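PDB 1FBN: fibrillarin-like rRNA/tRNA 2'-O-methyltransferase from Methanocaldococcus jannaschii, which probably transfers methyl groups from S-adenosyl-L-methionine to ribose 2'-hydroxyls of rRNA and tRNA at sites chosen by a guide RNA. Local coordinates for residues Y49-N53 against S90-I95; A61-L67 against V211-F216. One frame throughout, in Å; residues are numbered along the deposited sequence.

How the contacts relate
Both contacts place elements around the Rossmann-like methyltransferase sheet of the fibrillarin fold. Contact 1 joins the end of strand 47-51, from the N-terminal antiparallel sheet, to helix 87-95. Contact 2 packs the end of helix 58-64 against the end of strand 205-212, an edge strand of the mixed sheet. Strand 47-51 leads through a short loop into helix 58-64, and the segments of the two contacts alternate along the chain. Their centres are about 16 Å apart, and they touch where Trp-52 CZ3 meets Ile-63 CD1 at 3.7 Å. Both lie near the predicted S-adenosyl-L-methionine site. Side chains of Trp-52 and Thr-88 are about 5 Å apart, and those of Ile-213 and Asp-150 about 8 Å.

Contact 1. Residues Y49-N53 against S90-I95; sequences YRIWN and SHVADI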
loop_
_atom_site.group_PDB
_atom_site.type_symbol
_atom_site.label_atom_id
_atom_site.label_comp_id
_atom_site.label_asym_id
_atom_site.label_seq_id
_atom_site.Cartn_x
_atom_site.Cartn_y
_atom_site.Cartn_z
ATOM N N TYR A 49 2.573 -7.793 -17.563
ATOM C CA TYR A 49 2.500 -6.552 -16.808
ATOM C C TYR A 49 1.041 -6.234 -16.511
ATOM O O TYR A 49 0.232 -6.081 -17.424
ATOM C CB TYR A 49 3.156 -5.406 -17.582
ATOM C CG TYR A 49 4.642 -5.593 -17.782
ATOM C CD1 TYR A 49 5.136 -6.268 -18.899
ATOM C CD2 TYR A 49 5.556 -5.097 -16.854
ATOM C CE1 TYR A 49 6.505 -6.446 -19.087
ATOM C CE2 TYR A 49 6.928 -5.269 -17.032
ATOM C CZ TYR A 49 7.396 -5.943 -18.152
ATOM O OH TYR A 49 8.750 -6.106 -18.339
ATOM N N ARG A 50 0.705 -6.185 -15.226
ATOM C CA ARG A 50 -0.660 -5.906 -14.797
ATOM C C ARG A 50 -0.883 -4.417 -14.597
ATOM O O ARG A 50 -0.247 -3.801 -13.741
ATOM C CB ARG A 50 -0.979 -6.637 -13.491
ATOM C CG ARG A 50 -0.883 -8.144 -13.563
ATOM C CD ARG A 50 -1.670 -8.771 -12.429
ATOM N NE ARG A 50 -1.105 -8.425 -11.136
ATOM C CZ ARG A 50 -1.800 -8.000 -10.085
ATOM N NH1 ARG A 50 -3.118 -7.854 -10.140
ATOM N NH2 ARG A 50 -1.159 -7.720 -8.963
ATOM N N ILE A 51 -1.788 -3.843 -15.385
ATOM C CA ILE A 51 -2.106 -2.423 -15.279
ATOM C C ILE A 51 -2.692 -2.168 -13.892
ATOM O O ILE A 51 -3.711 -2.744 -13.517
ATOM C CB ILE A 51 -3.097 -1.983 -16.385
ATOM C CG1 ILE A 51 -2.454 -2.156 -17.768
ATOM C CG2 ILE A 51 -3.546 -0.545 -16.171
ATOM C CD1 ILE A 51 -1.139 -1.417 -17.962
ATOM N N TRP A 52 -1.996 -1.327 -13.134
ATOM C CA TRP A 52 -2.353 -0.966 -11.762
ATOM C C TRP A 52 -3.324 0.221 -11.740
ATOM O O TRP A 52 -2.907 1.378 -11.766
ATOM C CB TRP A 52 -1.055 -0.626 -11.025
ATOM C CG TRP A 52 -1.095 -0.673 -9.529
ATOM C CD1 TRP A 52 -2.185 -0.874 -8.725
ATOM C CD2 TRP A 52 0.023 -0.490 -8.653
ATOM N NE1 TRP A 52 -1.810 -0.820 -7.400
ATOM C CE2 TRP A 52 -0.461 -0.586 -7.329
ATOM C CE3 TRP A 52 1.390 -0.251 -8.862
ATOM C CZ2 TRP A 52 0.376 -0.451 -6.214
ATOM C CZ3 TRP A 52 2.223 -0.117 -7.751
ATOM C CH2 TRP A 52 1.710 -0.218 -6.444
ATOM N N ASN A 53 -4.614 -0.083 -11.655
ATOM C CA ASN A 53 -5.677 0.925 -11.664
ATOM C C ASN A 53 -5.743 1.831 -10.419
ATOM O O ASN A 53 -6.055 1.366 -9.321
ATOM C CB ASN A 53 -7.027 0.223 -11.882
ATOM C CG ASN A 53 -8.152 1.183 -12.262
ATOM O OD1 ASN A 53 -8.056 2.397 -12.078
ATOM N ND2 ASN A 53 -9.231 0.628 -12.799
ATOM N N SER A 90 -2.122 -7.621 -4.140
ATOM C CA SER A 90 -1.599 -8.388 -5.269
ATOM C C SER A 90 -0.439 -7.668 -5.964
ATOM O O SER A 90 0.560 -8.293 -6.326
ATOM C CB SER A 90 -2.707 -8.731 -6.268
ATOM O OG SER A 90 -3.249 -7.574 -6.876
ATOM N N HIS A 91 -0.564 -6.352 -6.120
ATOM C CA HIS A 91 0.479 -5.556 -6.762
ATOM C C HIS A 91 1.705 -5.400 -5.877
ATOM O O HIS A 91 2.832 -5.385 -6.370
ATOM C CB HIS A 91 -0.060 -4.185 -7.182
ATOM C CG HIS A 91 -0.896 -4.221 -8.424
ATOM N ND1 HIS A 91 -2.274 -4.175 -8.399
ATOM C CD2 HIS A 91 -0.548 -4.292 -9.729
ATOM C CE1 HIS A 91 -2.736 -4.214 -9.636
ATOM N NE2 HIS A 91 -1.709 -4.285 -10.462
ATOM N N VAL A 92 1.487 -5.273 -4.570
ATOM C CA VAL A 92 2.594 -5.143 -3.625
ATOM C C VAL A 92 3.402 -6.445 -3.635
ATOM O O VAL A 92 4.629 -6.416 -3.539
ATOM C CB VAL A 92 2.094 -4.831 -2.191
ATOM C CG1 VAL A 92 3.240 -4.924 -1.195
ATOM C CG2 VAL A 92 1.477 -3.434 -2.140
ATOM N N ALA A 93 2.706 -7.573 -3.793
ATOM C CA ALA A 93 3.337 -8.893 -3.842
ATOM C C ALA A 93 4.178 -9.037 -5.112
ATOM O O ALA A 93 5.206 -9.718 -5.114
ATOM C CB ALA A 93 2.281 -9.980 -3.782
ATOM N N ASP A 94 3.724 -8.409 -6.194
ATOM C CA ASP A 94 4.453 -8.429 -7.460
ATOM C C ASP A 94 5.768 -7.680 -7.290
ATOM O O ASP A 94 6.812 -8.137 -7.747
ATOM C CB ASP A 94 3.645 -7.743 -8.564
ATOM C CG ASP A 94 2.523 -8.603 -9.100
ATOM O OD1 ASP A 94 2.466 -9.811 -8.787
ATOM O OD2 ASP A 94 1.692 -8.065 -9.858
ATOM N N ILE A 95 5.699 -6.515 -6.645
ATOM C CA ILE A 95 6.870 -5.674 -6.403
ATOM C C ILE A 95 7.876 -6.396 -5.510
ATOM O O ILE A 95 9.033 -6.577 -5.884
ATOM C CB ILE A 95 6.466 -4.334 -5.732
ATOM C CG1 ILE A 95 5.469 -3.586 -6.620
ATOM C CG2 ILE A 95 7.699 -3.469 -5.477
ATOM C CD1 ILE A 95 4.703 -2.502 -5.898
#
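Ser-90 opens the helical side of this buried contact. Its OG accepts hydrogen bonds from Arg-50 NH2 at 3.0 Å and Arg-50 NH1 at 3.3 Å. Ser-90 OG is also hydrogen-bonded to Thr-87 O, one turn back. His-91 follows and forms the middle layer of a three-part stack. The guanidinium of Arg-50 lies flat on one face of its ring, with centres 3.8 Å apart and planes at 16°. The five-membered ring of Trp-52 stacks on the opposite face, with centroids 3.7 Å apart and planes at 12°. The CB atoms of His-91 and Trp-52 each add a CH-pi contact to the other's ring. One turn later, Asp-94 meets the guanidinium edge. Its OD2 accepts from Arg-50 NE at 3.1 Å and Arg-50 NH2 at 3.0 Å, a salt bridge with two hydrogen bonds. Asp-94 OD2 is also hydrogen-bonded to Thr-27 OG1, and OD1 forms a salt bridge with Arg-121. Arg-50 NH1 also pairs with Glu-39. Ile-95 packs CD1 3.8 Å from Trp-52 CH2. The axes of strand 49-51 and helix 90-95 come within 10.7 Å, with N-to-C directions 148° apart, so long side chains span the gap. The contact docks the N-terminal sheet on helix 87-95 of the Rossmann-like domain, which starts with Thr-87 and Thr-88, predicted to bind S-adenosyl-L-methionine. Strand 47-51 lies between strands 25-28 and 41-44, and helix 58-64 packs on Trp-52.

Contact 2. Residues A61-L67 against V211-F216; sequences AAIIKGL and VDIEPF
This is an apolar helix-end to strand-end contact in the Rossmann-like methyltransferase fold, bordered by a lysine. A Schellman motif ends helix 58-64 beside the end of strand 205-212, an edge strand of the mixed sheet. Residues 61-64 are helical. Lys-65 leaves the helix at phi/psi -84/9, and Gly-66 is the C-prime residue at 108/17. Gly-66 N hydrogen-bonds to Ile-63 O at 3.1 Å, and Leu-67 N to Ala-62 O at 2.9 Å. A CB on Gly-66 would jam against the preceding carbonyl O. Opposite, Val-211 and Asp-212 are extended, and the chain then turns through Ile-213 (-90/27), Glu-214 (-23/-58), Pro-215 (-63/-52) and Phe-216 (-66/-33). The closest CA pair is Ala-62 and Ile-213, 5.5 Å apart. The small alanines allow this approach. Ile-213 (chi1 p, chi2 t) brings CG2 to 3.6 Å from Ala-62 CA, and its CB is 3.9 Å from Ala-61 CB. Val-211 (chi1 t) sets CG1 3.5 Å from Ala-62 O and 3.6 Å from Lys-65 CB, while its CG2 lies 3.8 Å from Leu-67 CD1. Phe-216 (chi1 m) packs CD2 3.7 Å from Ala-61 CB and CZ 3.9 Å from Ile-64 CG2. Its ring edge faces Lys-65 CG. Strand 220-227 adds Met-222 against Ala-62 and Val-224 against Leu-67. Lys-65 has all four chi angles in m, which curls its side chain over to the end of strand 205-212. Its NZ makes a long salt bridge to Glu-214 OE1 at 4.0 Å and hydrogen-bonds to Asp-212 O at 2.8 Å.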
loop_
_atom_site.group_PDB
_atom_site.type_symbol
_atom_site.label_atom_id
_atom_site.label_comp_id
_atom_site.label_asym_id
_atom_site.label_seq_id
_atom_site.Cartn_x
_atom_site.Cartn_y
_atom_site.Cartn_z
ATOM N N ALA A 61 -2.877 5.280 -7.020
ATOM C CA ALA A 61 -3.339 6.664 -7.095
ATOM C C ALA A 61 -2.252 7.620 -6.606
ATOM O O ALA A 61 -2.023 8.668 -7.212
ATOM C CB ALA A 61 -4.607 6.840 -6.269
ATOM N N ALA A 62 -1.584 7.241 -5.515
ATOM C CA ALA A 62 -0.518 8.047 -4.931
ATOM C C ALA A 62 0.645 8.179 -5.905
ATOM O O ALA A 62 1.196 9.267 -6.074
ATOM C CB ALA A 62 -0.047 7.440 -3.614
ATOM N N ILE A 63 1.011 7.072 -6.549
ATOM C CA ILE A 63 2.102 7.083 -7.520
ATOM C C ILE A 63 1.718 7.942 -8.730
ATOM O O ILE A 63 2.497 8.792 -9.159
ATOM C CB ILE A 63 2.479 5.650 -7.975
ATOM C CG1 ILE A 63 3.050 4.860 -6.794
ATOM C CG2 ILE A 63 3.512 5.699 -9.096
ATOM C CD1 ILE A 63 3.304 3.397 -7.093
ATOM N N ILE A 64 0.502 7.749 -9.245
ATOM C CA ILE A 64 0.016 8.515 -10.397
ATOM C C ILE A 64 0.003 10.011 -10.072
ATOM O O ILE A 64 0.364 10.838 -10.915
ATOM C CB ILE A 64 -1.415 8.056 -10.838
ATOM C CG1 ILE A 64 -1.369 6.653 -11.455
ATOM C CG2 ILE A 64 -2.022 9.037 -11.838
ATOM C CD1 ILE A 64 -0.669 6.574 -12.802
ATOM N N LYS A 65 -0.363 10.344 -8.833
ATOM C CA LYS A 65 -0.429 11.731 -8.385
ATOM C C LYS A 65 0.891 12.349 -7.916
ATOM O O LYS A 65 0.888 13.427 -7.312
ATOM C CB LYS A 65 -1.502 11.899 -7.305
ATOM C CG LYS A 65 -2.937 11.726 -7.804
ATOM C CD LYS A 65 -3.287 12.707 -8.925
ATOM C CE LYS A 65 -3.054 14.167 -8.521
ATOM N NZ LYS A 65 -3.781 14.578 -7.286
ATOM N N GLY A 66 2.004 11.649 -8.133
ATOM C CA GLY A 66 3.298 12.207 -7.764
ATOM C C GLY A 66 4.119 11.704 -6.587
ATOM O O GLY A 66 5.031 12.405 -6.151
ATOM N N LEU A 67 3.825 10.516 -6.069
ATOM C CA LEU A 67 4.597 9.966 -4.954
ATOM C C LEU A 67 6.061 9.873 -5.390
ATOM O O LEU A 67 6.354 9.358 -6.473
ATOM C CB LEU A 67 4.088 8.566 -4.597
ATOM C CG LEU A 67 4.764 7.862 -3.420
ATOM C CD1 LEU A 67 4.393 8.563 -2.128
ATOM C CD2 LEU A 67 4.343 6.411 -3.356
ATOM N N VAL A 211 0.917 12.911 -0.440
ATOM C CA VAL A 211 0.250 12.968 -1.737
ATOM C C VAL A 211 -1.273 13.022 -1.669
ATOM O O VAL A 211 -1.922 12.131 -1.111
ATOM C CB VAL A 211 0.641 11.743 -2.622
ATOM C CG1 VAL A 211 0.079 11.895 -4.029
ATOM C CG2 VAL A 211 2.149 11.572 -2.679
ATOM N N ASP A 212 -1.836 14.080 -2.243
ATOM C CA ASP A 212 -3.283 14.236 -2.314
ATOM C C ASP A 212 -3.707 13.383 -3.516
ATOM O O ASP A 212 -3.347 13.684 -4.655
ATOM C CB ASP A 212 -3.649 15.711 -2.552
ATOM C CG ASP A 212 -5.159 15.965 -2.536
ATOM O OD1 ASP A 212 -5.946 15.003 -2.432
ATOM O OD2 ASP A 212 -5.564 17.145 -2.621
ATOM N N ILE A 213 -4.419 12.289 -3.253
ATOM C CA ILE A 213 -4.870 11.400 -4.321
ATOM C C ILE A 213 -6.251 11.825 -4.835
ATOM O O ILE A 213 -6.995 11.034 -5.413
ATOM C CB ILE A 213 -4.862 9.931 -3.846
ATOM C CG1 ILE A 213 -5.796 9.736 -2.649
ATOM C CG2 ILE A 213 -3.450 9.543 -3.429
ATOM C CD1 ILE A 213 -5.955 8.285 -2.236
ATOM N N GLU A 214 -6.501 13.124 -4.678
ATOM C CA GLU A 214 -7.717 13.858 -5.036
ATOM C C GLU A 214 -8.715 13.375 -6.084
ATOM O O GLU A 214 -9.904 13.242 -5.774
ATOM C CB GLU A 214 -7.354 15.332 -5.292
ATOM C CG GLU A 214 -8.407 16.172 -6.002
ATOM C CD GLU A 214 -7.970 16.581 -7.400
ATOM O OE1 GLU A 214 -6.849 17.122 -7.544
ATOM O OE2 GLU A 214 -8.742 16.357 -8.359
ATOM N N PRO A 215 -8.279 13.152 -7.342
ATOM C CA PRO A 215 -9.289 12.697 -8.310
ATOM C C PRO A 215 -9.880 11.333 -7.941
ATOM O O PRO A 215 -11.089 11.185 -7.790
ATOM C CB PRO A 215 -8.502 12.624 -9.628
ATOM C CG PRO A 215 -7.348 13.547 -9.414
ATOM C CD PRO A 215 -6.960 13.281 -7.981
ATOM N N PHE A 216 -8.995 10.374 -7.708
ATOM C CA PHE A 216 -9.358 9.000 -7.390
ATOM C C PHE A 216 -10.079 8.793 -6.060
ATOM O O PHE A 216 -10.923 7.901 -5.943
ATOM C CB PHE A 216 -8.105 8.133 -7.486
ATOM C CG PHE A 216 -7.283 8.422 -8.710
ATOM C CD1 PHE A 216 -7.666 7.924 -9.952
ATOM C CD2 PHE A 216 -6.168 9.256 -8.634
ATOM C CE1 PHE A 216 -6.959 8.256 -11.098
ATOM C CE2 PHE A 216 -5.453 9.596 -9.773
ATOM C CZ PHE A 216 -5.850 9.095 -11.009
#